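Local structure of putative prephenate dehydratase (Streptococcus mutans, 4LUB) at residues L222-S227 and F238-F243. The protein probably catalyses the decarboxylating dehydration of prephenate to 3-phenylpyruvate, a step in L-phenylalanine biosynthesis. Numbering follows the deposited sequence.
Sequences LTKIES and FFIIDF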
# COMPACT_ATOMS: atom_id res chain seq x y z
N LEU B 222 -12.10 10.21 -1.74
CA LEU B 222 -11.23 9.05 -1.62
C LEU B 222 -10.92 8.85 -0.14
O LEU B 222 -10.51 9.78 0.55
CB LEU B 222 -9.95 9.28 -2.43
CG LEU B 222 -8.85 8.23 -2.72
CD1 LEU B 222 -8.02 7.91 -1.50
CD2 LEU B 222 -9.40 6.97 -3.33
N THR B 223 -11.15 7.63 0.35
CA THR B 223 -10.94 7.36 1.77
C THR B 223 -9.80 6.37 1.99
O THR B 223 -9.36 6.18 3.12
CB THR B 223 -12.22 6.81 2.43
OG1 THR B 223 -12.53 5.51 1.90
CG2 THR B 223 -13.40 7.75 2.18
N LYS B 224 -9.34 5.75 0.91
CA LYS B 224 -8.21 4.84 0.98
C LYS B 224 -7.61 4.57 -0.39
O LYS B 224 -8.34 4.45 -1.38
CB LYS B 224 -8.64 3.51 1.61
CG LYS B 224 -7.55 2.47 1.72
CD LYS B 224 -8.14 1.12 2.07
CE LYS B 224 -7.26 -0.03 1.58
NZ LYS B 224 -7.67 -1.32 2.21
N ILE B 225 -6.29 4.45 -0.44
CA ILE B 225 -5.60 3.99 -1.63
C ILE B 225 -4.41 3.13 -1.26
O ILE B 225 -3.60 3.50 -0.42
CB ILE B 225 -5.14 5.13 -2.54
CG1 ILE B 225 -4.40 4.55 -3.75
CG2 ILE B 225 -4.26 6.10 -1.78
CD1 ILE B 225 -4.44 5.42 -4.98
N GLU B 226 -4.32 1.97 -1.88
CA GLU B 226 -3.23 1.05 -1.63
C GLU B 226 -2.83 0.41 -2.94
O GLU B 226 -3.68 0.00 -3.72
CB GLU B 226 -3.66 -0.01 -0.63
CG GLU B 226 -2.57 -0.99 -0.25
CD GLU B 226 -2.04 -0.75 1.15
OE1 GLU B 226 -2.82 -0.85 2.11
OE2 GLU B 226 -0.83 -0.48 1.29
N SER B 227 -1.53 0.33 -3.18
CA SER B 227 -1.05 -0.35 -4.37
C SER B 227 -0.59 -1.76 -4.05
O SER B 227 -0.15 -2.05 -2.94
CB SER B 227 0.03 0.46 -5.09
OG SER B 227 1.29 0.35 -4.45
N PHE B 238 -1.62 -2.77 -9.44
CA PHE B 238 -3.02 -2.43 -9.43
C PHE B 238 -3.28 -1.68 -8.14
O PHE B 238 -2.58 -1.86 -7.15
CB PHE B 238 -3.93 -3.64 -9.62
CG PHE B 238 -4.04 -4.55 -8.43
CD1 PHE B 238 -5.04 -4.35 -7.49
CD2 PHE B 238 -3.18 -5.61 -8.27
CE1 PHE B 238 -5.16 -5.19 -6.41
CE2 PHE B 238 -3.30 -6.46 -7.18
CZ PHE B 238 -4.29 -6.24 -6.25
N PHE B 239 -4.27 -0.81 -8.16
CA PHE B 239 -4.55 0.05 -7.02
C PHE B 239 -5.89 -0.25 -6.37
O PHE B 239 -6.92 -0.30 -7.04
CB PHE B 239 -4.48 1.52 -7.46
CG PHE B 239 -3.16 1.90 -8.05
CD1 PHE B 239 -2.12 2.31 -7.23
CD2 PHE B 239 -2.93 1.79 -9.41
CE1 PHE B 239 -0.88 2.63 -7.76
CE2 PHE B 239 -1.69 2.12 -9.95
CZ PHE B 239 -0.67 2.54 -9.12
N ILE B 240 -5.86 -0.44 -5.06
CA ILE B 240 -7.08 -0.54 -4.26
C ILE B 240 -7.49 0.84 -3.80
O ILE B 240 -6.77 1.50 -3.06
CB ILE B 240 -6.90 -1.43 -3.03
CG1 ILE B 240 -6.27 -2.75 -3.43
CG2 ILE B 240 -8.24 -1.65 -2.35
CD1 ILE B 240 -7.10 -3.48 -4.46
N ILE B 241 -8.65 1.27 -4.28
CA ILE B 241 -9.22 2.54 -3.89
C ILE B 241 -10.62 2.42 -3.28
O ILE B 241 -11.49 1.73 -3.82
CB ILE B 241 -9.21 3.49 -5.11
CG1 ILE B 241 -7.77 3.82 -5.49
CG2 ILE B 241 -9.82 4.83 -4.74
CD1 ILE B 241 -7.62 4.52 -6.80
N ASP B 242 -10.82 3.08 -2.14
CA ASP B 242 -12.15 3.21 -1.55
C ASP B 242 -12.68 4.63 -1.76
O ASP B 242 -11.93 5.61 -1.65
CB ASP B 242 -12.17 2.90 -0.05
CG ASP B 242 -11.61 1.53 0.30
OD1 ASP B 242 -11.40 0.67 -0.59
OD2 ASP B 242 -11.43 1.29 1.51
N PHE B 243 -13.97 4.74 -2.04
CA PHE B 243 -14.64 6.02 -2.15
C PHE B 243 -15.94 5.95 -1.38
O PHE B 243 -16.54 4.88 -1.26
CB PHE B 243 -14.96 6.38 -3.60
CG PHE B 243 -13.77 6.80 -4.42
CD1 PHE B 243 -13.20 8.04 -4.23
CD2 PHE B 243 -13.25 5.96 -5.38
CE1 PHE B 243 -12.11 8.43 -4.98
CE2 PHE B 243 -12.16 6.36 -6.13
CZ PHE B 243 -11.59 7.59 -5.93
O HOH W 1 -11.72 3.37 3.25
O HOH W 2 -10.18 -1.56 0.78
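Leu222 packs against the Phe243 ring chiefly through its CB, 3.4 Å from Phe243 CE1; its CD2 lies over one face, toward the rim, but the exact position of this methyl is doubtful because it sits too close to Ile241 CG2. Farther along the same face of the sheet, Ser227 CB approaches CD1 of the Phe239 ring obliquely at 3.6 Å. Between the two rings Ile225 and Ile241 lie side by side, Ile225 CD1 reaching Ile241 CG1 at 3.7 Å; with CG1 anti to the backbone N (chi1 179°), Ile225 extends this methyl alongside its neighbour.

The strands run antiparallel. Glu226 and Ile240 form a hydrogen-bonded pair, closed by Glu226 N to Ile240 O and Ile240 N to Glu226 O. At the other end the register slips by one residue in a beta bulge at Thr223, whose N donates to Asp242 O, while Asp242 N bonds Lys224 O. On the opposite face from the rings, the extended Lys224 chain passes over the Asp242 carboxylate, CD 3.3 Å from OD2. Their charged ends do not touch: one water links Lys224 NZ to Asp242 OD1, and another joins Asp242 OD2 to Thr223 OG1. Arg174 and Glu54 form salt bridges with Asp242 OD2 and Lys224 NZ, respectively, and Ser195 and Ser60 hydrogen-bond to Asp242 OD1 and Lys224 NZ.

This hairpin belongs to the ACT domain, consistent with its beta-alpha-beta-beta-alpha-beta order. Helix 208-216 packs against Ile225 and Ile241, helix 62-70 against Lys224 and Ile240; strand 189-199 pairs with 238-243, and 222-227 meets its counterpart in the second subunit.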